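Local coordinates for uncharacterized protein (Singapore grouper iridovirus, PDB 3RJ2), which binds histone H3 and belongs to the ORF158L-like family of viral proteins, at residues Thr43-Val49 against Leu82-Val88; Ile5-Phe11 against Trp32-Phe38; Pro108-His114 against Arg124-Ala128; Arg96-Ile101 against Phe131-Ala137. The contacts are given in a common frame with arbitrary orientation. Numbering follows the deposited sequence.

Interaction 1 of 4, residues Thr43-Val49 against Leu82-Val88; sequences TLLRYSV and LEGSLAV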
# COMPACT_ATOMS: atom_id res chain seq x y z
N THR A 43 -5.62 5.33 13.45
CA THR A 43 -4.53 5.09 14.39
C THR A 43 -3.90 3.73 14.21
O THR A 43 -2.80 3.47 14.71
CB THR A 43 -5.02 5.16 15.82
OG1 THR A 43 -6.03 4.16 16.00
CG2 THR A 43 -5.59 6.56 16.13
N LEU A 44 -4.57 2.85 13.48
CA LEU A 44 -4.11 1.48 13.34
C LEU A 44 -4.52 0.94 11.99
O LEU A 44 -5.64 1.18 11.52
CB LEU A 44 -4.67 0.61 14.49
CG LEU A 44 -4.01 -0.76 14.70
CD1 LEU A 44 -2.57 -0.61 15.20
CD2 LEU A 44 -4.81 -1.65 15.64
N LEU A 45 -3.60 0.22 11.34
CA LEU A 45 -3.91 -0.52 10.13
C LEU A 45 -3.77 -2.02 10.40
O LEU A 45 -2.69 -2.48 10.72
CB LEU A 45 -2.99 -0.08 8.98
CG LEU A 45 -2.98 -0.95 7.70
CD1 LEU A 45 -4.36 -0.98 7.06
CD2 LEU A 45 -1.95 -0.49 6.69
N ARG A 46 -4.86 -2.76 10.28
CA ARG A 46 -4.81 -4.22 10.36
C ARG A 46 -4.91 -4.79 8.94
O ARG A 46 -5.88 -4.54 8.24
CB ARG A 46 -5.93 -4.78 11.24
CG ARG A 46 -5.99 -4.15 12.64
CD ARG A 46 -7.25 -4.55 13.41
NE ARG A 46 -7.31 -5.99 13.64
CZ ARG A 46 -6.65 -6.64 14.62
NH1 ARG A 46 -5.87 -5.97 15.47
NH2 ARG A 46 -6.78 -7.96 14.73
N TYR A 47 -3.91 -5.54 8.52
CA TYR A 47 -3.89 -6.02 7.15
C TYR A 47 -3.92 -7.55 7.07
O TYR A 47 -3.53 -8.23 8.01
CB TYR A 47 -2.65 -5.48 6.42
CG TYR A 47 -1.36 -5.83 7.13
CD1 TYR A 47 -0.72 -7.04 6.90
CD2 TYR A 47 -0.77 -4.92 8.03
CE1 TYR A 47 0.47 -7.37 7.56
CE2 TYR A 47 0.42 -5.24 8.69
CZ TYR A 47 1.03 -6.46 8.46
OH TYR A 47 2.21 -6.78 9.11
N SER A 48 -4.38 -8.05 5.93
CA SER A 48 -4.23 -9.44 5.57
C SER A 48 -3.86 -9.47 4.09
O SER A 48 -4.66 -9.07 3.25
CB SER A 48 -5.54 -10.19 5.80
OG SER A 48 -5.36 -11.58 5.58
N VAL A 49 -2.65 -9.92 3.76
CA VAL A 49 -2.17 -9.84 2.38
C VAL A 49 -2.04 -11.22 1.76
O VAL A 49 -1.26 -12.05 2.23
CB VAL A 49 -0.83 -9.08 2.24
CG1 VAL A 49 -0.42 -9.04 0.79
CG2 VAL A 49 -0.94 -7.66 2.78
N LEU A 82 -0.05 -13.04 4.61
CA LEU A 82 0.65 -12.32 5.68
C LEU A 82 -0.30 -11.39 6.40
O LEU A 82 -0.89 -10.51 5.79
CB LEU A 82 1.85 -11.55 5.12
CG LEU A 82 2.63 -10.59 6.02
CD1 LEU A 82 3.28 -11.33 7.16
CD2 LEU A 82 3.68 -9.88 5.21
N GLU A 83 -0.44 -11.59 7.71
CA GLU A 83 -1.37 -10.85 8.52
C GLU A 83 -0.63 -10.17 9.65
O GLU A 83 0.40 -10.67 10.16
CB GLU A 83 -2.47 -11.77 9.06
CG GLU A 83 -3.26 -12.44 7.92
CD GLU A 83 -4.54 -13.16 8.35
OE1 GLU A 83 -4.58 -13.71 9.48
OE2 GLU A 83 -5.51 -13.19 7.53
N GLY A 84 -1.14 -9.01 10.04
CA GLY A 84 -0.54 -8.25 11.10
C GLY A 84 -1.16 -6.89 11.20
O GLY A 84 -2.16 -6.61 10.56
N SER A 85 -0.56 -6.04 12.01
CA SER A 85 -1.05 -4.70 12.12
C SER A 85 0.10 -3.73 12.23
O SER A 85 1.23 -4.11 12.55
CB SER A 85 -2.04 -4.55 13.27
OG SER A 85 -1.42 -4.82 14.50
N LEU A 86 -0.22 -2.47 11.95
CA LEU A 86 0.72 -1.37 11.85
C LEU A 86 0.13 -0.13 12.50
O LEU A 86 -1.04 0.19 12.26
CB LEU A 86 0.91 -1.00 10.38
CG LEU A 86 2.17 -1.30 9.60
CD1 LEU A 86 2.10 -0.36 8.41
CD2 LEU A 86 3.44 -1.03 10.45
N ALA A 87 0.95 0.58 13.26
CA ALA A 87 0.52 1.86 13.80
C ALA A 87 0.49 2.90 12.69
O ALA A 87 1.36 2.92 11.84
CB ALA A 87 1.45 2.29 14.93
N VAL A 88 -0.55 3.72 12.67
CA VAL A 88 -0.67 4.84 11.74
C VAL A 88 -0.16 6.11 12.45
O VAL A 88 -0.62 6.43 13.55
CB VAL A 88 -2.14 5.01 11.25
CG1 VAL A 88 -2.26 6.15 10.28
CG2 VAL A 88 -2.67 3.70 10.61

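Interaction 2 of 4, residues Ile5-Phe11 against Trp32-Phe38; sequences IVANCEF and WIWTYKF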
# COMPACT_ATOMS: atom_id res chain seq x y z
N ILE A 5 -1.51 -10.39 -5.85
CA ILE A 5 -1.52 -9.70 -4.50
C ILE A 5 -2.87 -9.05 -4.20
O ILE A 5 -3.33 -8.15 -4.92
CB ILE A 5 -0.38 -8.66 -4.37
CG1 ILE A 5 0.94 -9.25 -4.86
CG2 ILE A 5 -0.23 -8.15 -2.93
CD1 ILE A 5 1.66 -8.33 -5.81
N VAL A 6 -3.51 -9.52 -3.14
CA VAL A 6 -4.81 -9.01 -2.73
C VAL A 6 -4.68 -8.64 -1.28
O VAL A 6 -4.36 -9.48 -0.45
CB VAL A 6 -5.92 -10.06 -2.96
CG1 VAL A 6 -7.26 -9.56 -2.43
CG2 VAL A 6 -6.01 -10.38 -4.45
N ALA A 7 -4.89 -7.37 -0.98
CA ALA A 7 -4.72 -6.87 0.37
C ALA A 7 -6.06 -6.49 0.97
O ALA A 7 -6.85 -5.77 0.35
CB ALA A 7 -3.74 -5.69 0.39
N ASN A 8 -6.33 -7.01 2.16
CA ASN A 8 -7.49 -6.63 2.93
C ASN A 8 -7.00 -5.70 4.04
O ASN A 8 -6.31 -6.15 4.96
CB ASN A 8 -8.20 -7.88 3.49
CG ASN A 8 -9.54 -7.55 4.17
OD1 ASN A 8 -9.58 -7.10 5.32
ND2 ASN A 8 -10.65 -7.79 3.46
N CYS A 9 -7.33 -4.41 3.93
CA CYS A 9 -6.91 -3.41 4.91
C CYS A 9 -8.07 -2.92 5.76
O CYS A 9 -9.05 -2.38 5.23
CB CYS A 9 -6.27 -2.20 4.23
SG CYS A 9 -4.97 -2.58 3.03
N GLU A 10 -7.94 -3.14 7.08
CA GLU A 10 -8.83 -2.53 8.07
C GLU A 10 -8.13 -1.33 8.73
O GLU A 10 -7.20 -1.49 9.51
CB GLU A 10 -9.24 -3.52 9.17
CG GLU A 10 -10.16 -4.63 8.70
CD GLU A 10 -10.64 -5.54 9.85
OE1 GLU A 10 -9.98 -5.60 10.91
OE2 GLU A 10 -11.70 -6.21 9.67
N PHE A 11 -8.59 -0.14 8.38
CA PHE A 11 -8.16 1.10 8.99
C PHE A 11 -9.07 1.37 10.16
O PHE A 11 -10.28 1.35 10.02
CB PHE A 11 -8.21 2.25 7.99
CG PHE A 11 -7.10 2.21 6.99
CD1 PHE A 11 -7.29 1.65 5.74
CD2 PHE A 11 -5.85 2.71 7.32
CE1 PHE A 11 -6.27 1.60 4.82
CE2 PHE A 11 -4.81 2.67 6.40
CZ PHE A 11 -5.02 2.11 5.15
N TRP A 32 1.30 -3.71 -8.38
CA TRP A 32 0.49 -2.50 -8.35
C TRP A 32 0.92 -1.56 -7.23
O TRP A 32 1.72 -1.92 -6.37
CB TRP A 32 -1.02 -2.82 -8.28
CG TRP A 32 -1.43 -3.81 -7.22
CD1 TRP A 32 -1.79 -5.12 -7.42
CD2 TRP A 32 -1.54 -3.58 -5.81
NE1 TRP A 32 -2.11 -5.71 -6.23
CE2 TRP A 32 -1.96 -4.79 -5.22
CE3 TRP A 32 -1.32 -2.46 -4.99
CZ2 TRP A 32 -2.16 -4.93 -3.84
CZ3 TRP A 32 -1.52 -2.60 -3.61
CH2 TRP A 32 -1.94 -3.83 -3.05
N ILE A 33 0.42 -0.33 -7.30
CA ILE A 33 0.61 0.67 -6.26
C ILE A 33 -0.79 1.15 -5.91
O ILE A 33 -1.66 1.28 -6.78
CB ILE A 33 1.49 1.85 -6.74
CG1 ILE A 33 2.87 1.35 -7.15
CG2 ILE A 33 1.61 2.92 -5.66
CD1 ILE A 33 3.72 2.41 -7.87
N TRP A 34 -1.01 1.37 -4.62
CA TRP A 34 -2.29 1.81 -4.12
C TRP A 34 -2.10 3.04 -3.24
O TRP A 34 -1.23 3.05 -2.36
CB TRP A 34 -2.93 0.67 -3.35
CG TRP A 34 -4.22 0.96 -2.67
CD1 TRP A 34 -5.46 0.99 -3.23
CD2 TRP A 34 -4.39 1.23 -1.27
NE1 TRP A 34 -6.41 1.28 -2.26
CE2 TRP A 34 -5.78 1.43 -1.05
CE3 TRP A 34 -3.51 1.36 -0.18
CZ2 TRP A 34 -6.31 1.72 0.23
CZ3 TRP A 34 -4.05 1.65 1.10
CH2 TRP A 34 -5.43 1.81 1.29
N THR A 35 -2.90 4.06 -3.50
CA THR A 35 -2.92 5.31 -2.73
C THR A 35 -4.29 5.58 -2.11
O THR A 35 -5.31 5.48 -2.78
CB THR A 35 -2.53 6.52 -3.62
OG1 THR A 35 -1.26 6.26 -4.23
CG2 THR A 35 -2.42 7.80 -2.78
N TYR A 36 -4.31 5.94 -0.83
CA TYR A 36 -5.56 6.19 -0.12
C TYR A 36 -5.45 7.47 0.67
O TYR A 36 -4.62 7.58 1.57
CB TYR A 36 -5.87 5.01 0.81
CG TYR A 36 -7.10 5.12 1.69
CD1 TYR A 36 -8.30 5.68 1.23
CD2 TYR A 36 -7.08 4.60 2.98
CE1 TYR A 36 -9.44 5.73 2.05
CE2 TYR A 36 -8.20 4.66 3.81
CZ TYR A 36 -9.37 5.21 3.34
OH TYR A 36 -10.47 5.26 4.17
N LYS A 37 -6.30 8.44 0.33
CA LYS A 37 -6.42 9.67 1.09
C LYS A 37 -7.40 9.41 2.23
O LYS A 37 -8.52 8.98 1.98
CB LYS A 37 -6.96 10.80 0.21
CG LYS A 37 -6.90 12.17 0.88
CD LYS A 37 -7.56 13.24 0.02
CE LYS A 37 -7.75 14.52 0.83
NZ LYS A 37 -8.01 15.70 -0.06
N PHE A 38 -6.97 9.63 3.46
CA PHE A 38 -7.83 9.40 4.63
C PHE A 38 -9.01 10.38 4.67
O PHE A 38 -8.81 11.59 4.53
CB PHE A 38 -7.03 9.54 5.94
CG PHE A 38 -5.90 8.53 6.10
CD1 PHE A 38 -5.75 7.45 5.22
CD2 PHE A 38 -5.00 8.65 7.15
CE1 PHE A 38 -4.72 6.53 5.39
CE2 PHE A 38 -3.97 7.73 7.33
CZ PHE A 38 -3.83 6.67 6.45

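Interaction 3 of 4, residues Pro108-His114 against Arg124-Ala128; sequences PGDVHMH and RSYDA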
# COMPACT_ATOMS: atom_id res chain seq x y z
N PRO A 108 10.99 -1.21 -12.24
CA PRO A 108 9.82 -0.37 -12.06
C PRO A 108 8.89 -0.44 -13.26
O PRO A 108 7.70 -0.09 -13.15
CB PRO A 108 10.41 1.02 -11.89
CG PRO A 108 11.74 0.95 -12.49
CD PRO A 108 12.23 -0.42 -12.32
N GLY A 109 9.44 -0.91 -14.38
CA GLY A 109 8.66 -1.18 -15.60
C GLY A 109 7.62 -2.29 -15.47
O GLY A 109 6.74 -2.41 -16.33
N ASP A 110 7.72 -3.11 -14.42
CA ASP A 110 6.79 -4.21 -14.16
C ASP A 110 5.48 -3.75 -13.47
O ASP A 110 4.52 -4.51 -13.39
CB ASP A 110 7.48 -5.33 -13.33
CG ASP A 110 8.50 -6.17 -14.15
OD1 ASP A 110 8.77 -5.90 -15.35
OD2 ASP A 110 9.06 -7.13 -13.57
N VAL A 111 5.45 -2.52 -12.96
CA VAL A 111 4.22 -1.95 -12.40
C VAL A 111 3.34 -1.48 -13.55
O VAL A 111 3.76 -0.66 -14.35
CB VAL A 111 4.49 -0.71 -11.51
CG1 VAL A 111 3.17 -0.16 -10.95
CG2 VAL A 111 5.43 -1.04 -10.39
N HIS A 112 2.11 -1.98 -13.62
CA HIS A 112 1.18 -1.52 -14.66
C HIS A 112 -0.13 -0.96 -14.15
O HIS A 112 -0.97 -0.54 -14.95
CB HIS A 112 0.93 -2.59 -15.73
CG HIS A 112 2.05 -2.71 -16.71
ND1 HIS A 112 2.38 -3.90 -17.33
CD2 HIS A 112 2.94 -1.80 -17.16
CE1 HIS A 112 3.42 -3.71 -18.12
NE2 HIS A 112 3.78 -2.44 -18.04
N MET A 113 -0.30 -0.95 -12.84
CA MET A 113 -1.57 -0.54 -12.22
C MET A 113 -1.33 0.36 -11.01
O MET A 113 -0.50 0.05 -10.17
CB MET A 113 -2.35 -1.79 -11.80
CG MET A 113 -3.70 -1.53 -11.17
SD MET A 113 -4.95 -0.90 -12.30
CE MET A 113 -4.93 -2.15 -13.59
N HIS A 114 -2.04 1.50 -10.97
CA HIS A 114 -2.13 2.31 -9.76
C HIS A 114 -3.59 2.41 -9.35
O HIS A 114 -4.43 2.89 -10.13
CB HIS A 114 -1.51 3.70 -9.95
CG HIS A 114 -1.78 4.65 -8.82
ND1 HIS A 114 -1.28 4.46 -7.54
CD2 HIS A 114 -2.50 5.80 -8.76
CE1 HIS A 114 -1.67 5.44 -6.76
NE2 HIS A 114 -2.41 6.27 -7.48
N ARG A 124 -0.94 2.51 -16.02
CA ARG A 124 0.25 3.26 -16.38
C ARG A 124 1.51 2.50 -16.05
O ARG A 124 1.51 1.61 -15.21
CB ARG A 124 0.26 4.64 -15.69
CG ARG A 124 0.18 4.61 -14.16
CD ARG A 124 0.68 5.92 -13.57
NE ARG A 124 2.08 6.17 -13.94
CZ ARG A 124 2.68 7.36 -13.87
NH1 ARG A 124 2.02 8.43 -13.45
NH2 ARG A 124 3.94 7.47 -14.25
N SER A 125 2.59 2.87 -16.72
CA SER A 125 3.91 2.39 -16.40
C SER A 125 4.71 3.50 -15.71
O SER A 125 4.33 4.68 -15.74
CB SER A 125 4.61 1.92 -17.67
OG SER A 125 5.41 0.77 -17.41
N TYR A 126 5.82 3.13 -15.10
CA TYR A 126 6.65 4.04 -14.35
C TYR A 126 8.08 3.80 -14.77
O TYR A 126 8.53 2.67 -14.75
CB TYR A 126 6.56 3.75 -12.85
CG TYR A 126 5.25 4.10 -12.21
CD1 TYR A 126 5.08 5.32 -11.57
CD2 TYR A 126 4.18 3.21 -12.23
CE1 TYR A 126 3.87 5.66 -10.97
CE2 TYR A 126 2.95 3.54 -11.63
CZ TYR A 126 2.82 4.77 -11.00
OH TYR A 126 1.64 5.13 -10.41
N ASP A 127 8.79 4.87 -15.13
CA ASP A 127 10.24 4.75 -15.24
C ASP A 127 10.87 4.88 -13.85
O ASP A 127 10.17 5.09 -12.87
CB ASP A 127 10.85 5.69 -16.31
CG ASP A 127 10.79 7.17 -15.95
OD1 ASP A 127 10.64 7.55 -14.76
OD2 ASP A 127 10.94 7.97 -16.89
N ALA A 128 12.20 4.73 -13.77
CA ALA A 128 12.90 4.75 -12.50
C ALA A 128 12.57 6.01 -11.69
O ALA A 128 12.37 5.92 -10.48
CB ALA A 128 14.42 4.63 -12.70

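Interaction 4 of 4, residues Arg96-Ile101 against Phe131-Ala137; sequences RIHAAI and FARTLAA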
# COMPACT_ATOMS: atom_id res chain seq x y z
N ARG A 96 -0.02 4.53 1.21
CA ARG A 96 0.30 3.94 -0.07
C ARG A 96 0.86 2.55 0.20
O ARG A 96 1.58 2.33 1.19
CB ARG A 96 1.28 4.83 -0.84
CG ARG A 96 1.80 4.26 -2.17
CD ARG A 96 2.46 5.33 -3.02
NE ARG A 96 1.49 6.33 -3.47
CZ ARG A 96 1.79 7.58 -3.83
NH1 ARG A 96 3.05 8.03 -3.77
NH2 ARG A 96 0.83 8.39 -4.23
N ILE A 97 0.48 1.60 -0.64
CA ILE A 97 1.10 0.29 -0.64
C ILE A 97 1.78 0.09 -1.98
O ILE A 97 1.15 0.29 -3.03
CB ILE A 97 0.05 -0.83 -0.36
CG1 ILE A 97 -0.55 -0.65 1.05
CG2 ILE A 97 0.65 -2.20 -0.55
CD1 ILE A 97 -1.69 -1.61 1.42
N HIS A 98 3.07 -0.24 -1.96
CA HIS A 98 3.74 -0.77 -3.15
C HIS A 98 3.75 -2.28 -2.95
O HIS A 98 4.48 -2.78 -2.10
CB HIS A 98 5.20 -0.27 -3.28
CG HIS A 98 5.32 1.19 -3.62
ND1 HIS A 98 5.05 2.20 -2.71
CD2 HIS A 98 5.71 1.81 -4.76
CE1 HIS A 98 5.25 3.37 -3.29
NE2 HIS A 98 5.66 3.16 -4.53
N ALA A 99 2.93 -2.98 -3.74
CA ALA A 99 2.85 -4.44 -3.69
C ALA A 99 3.96 -5.13 -4.49
O ALA A 99 4.27 -4.75 -5.61
CB ALA A 99 1.50 -4.89 -4.21
N ALA A 100 4.55 -6.17 -3.89
CA ALA A 100 5.72 -6.87 -4.43
C ALA A 100 6.79 -5.87 -4.85
O ALA A 100 7.21 -5.85 -6.01
CB ALA A 100 5.34 -7.80 -5.59
N ILE A 101 7.21 -5.04 -3.90
CA ILE A 101 8.30 -4.09 -4.12
C ILE A 101 9.62 -4.85 -4.27
O ILE A 101 10.64 -4.26 -4.63
CB ILE A 101 8.40 -3.02 -3.02
CG1 ILE A 101 9.30 -1.86 -3.48
CG2 ILE A 101 8.90 -3.63 -1.71
CD1 ILE A 101 8.98 -0.53 -2.89
N PHE A 131 8.86 6.18 -10.54
CA PHE A 131 8.69 5.19 -9.49
C PHE A 131 9.27 5.74 -8.20
O PHE A 131 8.60 5.70 -7.18
CB PHE A 131 9.36 3.86 -9.86
CG PHE A 131 9.12 2.78 -8.85
CD1 PHE A 131 8.02 1.93 -8.97
CD2 PHE A 131 9.98 2.61 -7.78
CE1 PHE A 131 7.78 0.93 -8.04
CE2 PHE A 131 9.75 1.61 -6.84
CZ PHE A 131 8.66 0.76 -6.97
N ALA A 132 10.51 6.22 -8.25
CA ALA A 132 11.16 6.79 -7.06
C ALA A 132 10.32 7.89 -6.39
O ALA A 132 10.23 7.96 -5.15
CB ALA A 132 12.51 7.32 -7.40
N ARG A 133 9.71 8.74 -7.22
CA ARG A 133 8.84 9.79 -6.72
C ARG A 133 7.73 9.23 -5.81
O ARG A 133 7.42 9.81 -4.75
CB ARG A 133 8.24 10.59 -7.87
CG ARG A 133 7.51 11.83 -7.40
CD ARG A 133 6.24 12.06 -8.19
NE ARG A 133 5.25 12.67 -7.31
CZ ARG A 133 4.18 12.06 -6.81
NH1 ARG A 133 3.88 10.81 -7.13
NH2 ARG A 133 3.37 12.75 -6.00
N THR A 134 7.15 8.09 -6.19
CA THR A 134 6.04 7.51 -5.42
C THR A 134 6.47 6.98 -4.05
O THR A 134 5.62 6.72 -3.21
CB THR A 134 5.30 6.38 -6.18
OG1 THR A 134 6.12 5.20 -6.24
CG2 THR A 134 4.88 6.82 -7.58
N LEU A 135 7.77 6.80 -3.83
CA LEU A 135 8.31 6.39 -2.53
C LEU A 135 8.43 7.56 -1.57
O LEU A 135 8.42 7.37 -0.34
CB LEU A 135 9.71 5.77 -2.71
CG LEU A 135 9.84 4.58 -3.66
CD1 LEU A 135 11.28 4.24 -3.90
CD2 LEU A 135 9.07 3.37 -3.14
N ALA A 136 8.56 8.77 -2.12
CA ALA A 136 8.87 9.97 -1.34
C ALA A 136 7.73 10.99 -1.17
O ALA A 136 7.72 11.76 -0.22
CB ALA A 136 10.11 10.64 -1.92
N ALA A 137 6.77 11.01 -2.09
CA ALA A 137 5.70 12.01 -2.03
C ALA A 137 4.40 11.41 -2.49
O ALA A 137 4.42 10.46 -3.29
CB ALA A 137 6.04 13.24 -2.90

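Interaction 1 of 4, residues Thr43-Val49 against Leu82-Val88
Tyr-47 has the most surface covered in this antiparallel strand pair, followed by Leu-82 and Leu-86. Its chi1 is near +60° (p), which lays the ring across the partner strand. Gly-84, its hydrogen-bonded partner, brings its CA to 4.0 Å from the ring centroid, over the face: a CH-pi contact. A CB on Gly-84 would clash with Tyr-47 OH, so the lack of a side chain makes room for the ring. Leu-82 and Leu-86 flank that gap. Tyr-47 CE1 lies 4.2 Å from Leu-82 CG, and Tyr-47 CE2 lies 4.4 Å from Leu-86 CG. Leu-45 and Val-49 point to the same face. The backbone is paired throughout: Leu-45 N to Leu-86 O is 2.7 Å, Tyr-47 N to Gly-84 O 2.9 Å and Val-49 N to Leu-82 O 2.8 Å. On the other face, Ser-48 OG donates to Glu-83 OE2 at 2.5 Å. Thr-43 and Leu-44 both face Val-12, forming a classic beta bulge. Strand 81-87 is an edge strand of a four-stranded antiparallel sheet, and strand 44-50 joins it to strand 6-12. The face with Tyr-47 packs on strands 56-62 and 68-75 of the second sheet.

Interaction 2 of 4, residues Ile5-Phe11 against Trp32-Phe38
This is a buried face-to-face contact between two sheets, close to the centre of the chain. Strand 6-11 belongs to the four-stranded sheet and strand 32-37 to the six-stranded one. Their axes come within 10.6 Å, at 19° between their directions, so side chains fill the space between them. Alternate residues point inward: Ala-7, Cys-9 and Phe-11 from one strand, Trp-32, Trp-34 and Tyr-36 from the other. Trp-32 makes the one hydrogen bond across the gap, from NE1 to Ile-5 O at 3.0 Å. The six-membered ring of its indole packs on Ile-5 and Ala-7, with Trp-32 CZ2 3.9 Å from Ile-5 CG2 and Trp-32 CH2 4.3 Å from Ala-7 CB. Such packing of two sheets through a shared apolar core is that of a beta sandwich. At the other end Phe-11, Tyr-36 and Phe-38 form an aromatic cluster. Phe-11 CE1 meets Tyr-36 CD2 at 3.6 Å, and their planes are inclined at 53°. Phe-11 CE2 lies 4.0 Å from Phe-38 CE1. Between the two ends, Cys-9 SG sits 5.1 Å from the centroid of the Trp-34 six-membered ring, a sulfur-aromatic contact. The Trp-34 edge also reaches Phe-11, with CH2 3.6 Å from Phe-11 CE1. Two inward residues have polar ends bonded to loop residues: Trp-34 NE1 to Glu-117, and Tyr-36 OH to Tyr-42.

Interaction 3 of 4, residues Pro108-His114 against Arg124-Ala128
One backbone hydrogen bond crosses this contact. Arg-124 N donates to His-112 O at 3.2 Å. Beside it, His-112 CA lies 3.2 Å from Arg-124 O in a CA-H...O contact. The two segments then leave strand pairing, and no further hydrogen bond joins them. Apolar packing takes over. Tyr-126 has the most surface covered here. Its CA-to-CB bond points toward segment 108-114, and its ring packs on Val-111, with Tyr-126 CD2 3.7 Å from Val-111 CG1. Pro-108 packs over the start of the helix, with CG 4.0 Å from Ala-128 CA. Two van der Waals contacts involve hydroxyls. Tyr-126 OH comes to 3.5 Å from His-114 CB. On the exposed side His-112 CD2 lies 3.6 Å from Ser-125 OG, near the plane of the ring. Two side chains of 124-128 bond to nearby backbone. The Arg-124 side chain turns back on its own loop, and both NE and NH2 donate to Ser-125 O, each at 3.2 Å. Asp-127 stands at the N-cap of helix 128-136, where its OD1 accepts from the backbone N of Glu-130. Phe-131 of that helix packs on Pro-108, Val-111 and Tyr-126. The whole is the end of a beta hairpin formed by strands 111-116 and 120-123, followed by a connection into a side-chain-capped helix that folds back on the six-stranded sheet.

Interaction 4 of 4, residues Arg96-Ile101 against Phe131-Ala137
Arg-96 and His-98 point from the same side of their strand toward the helix, but they reach it differently. Arg-96 is extended through chi1 and chi2 (both t) and then bends at chi3 (m). This carries its guanidinium to the C-terminal end of the helix. There NH1 donates to Thr-134 O at 2.9 Å and to Ala-137 O at 2.8 Å. Arg-96 NE is hydrogen-bonded to Thr-35 OG1 of strand 31-37. His-98 has chi1 at -70° (m), and its NE2 donates to Thr-134 OG1 at 2.7 Å. The p rotamer of Thr-134 lets OG1 also donate to Phe-131 O, at 2.7 Å within the helix turn. The architecture is a helix packed against a sheet: helix 131-136 lies over strand 96-98 with the axes 10.0 Å apart at closest, covering part of one face of the six-stranded sheet. Leu-135, with chi1 m and chi2 t, brings CD2 to 3.9 Å from the centroid of the His-98 ring, over its face, in a CH-pi contact. The His-98 edge turns to the face of Phe-131 in an offset edge-to-face pair, centroids 5.4 Å apart. Ile-101 is extended (t, t), and its CD1 reaches Leu-135 CD2 at 3.9 Å.

Interaction 2 joins the two sheets, and the other contacts extend from it. Interaction 1 continues its four-stranded sheet: Arg-46 O and Glu-10 N are 2.8 Å apart, a probable hydrogen bond. On the six-stranded side, strand 31-37 lies between the strands of interactions 3 and 4. Ile-33 N is 3.0 Å from Met-113 O, and Trp-34 O is 2.8 Å from Ile-97 N, both probable hydrogen bonds. Interactions 3 and 4 share helix 128-136, with Pro-108 CB 3.6 Å from Phe-131 CB. Interactions 1 and 3 lie on opposite sides of the chain's centre, their own centres about 25 Å apart. Which of these surfaces meets histone H3 is not defined by these contacts.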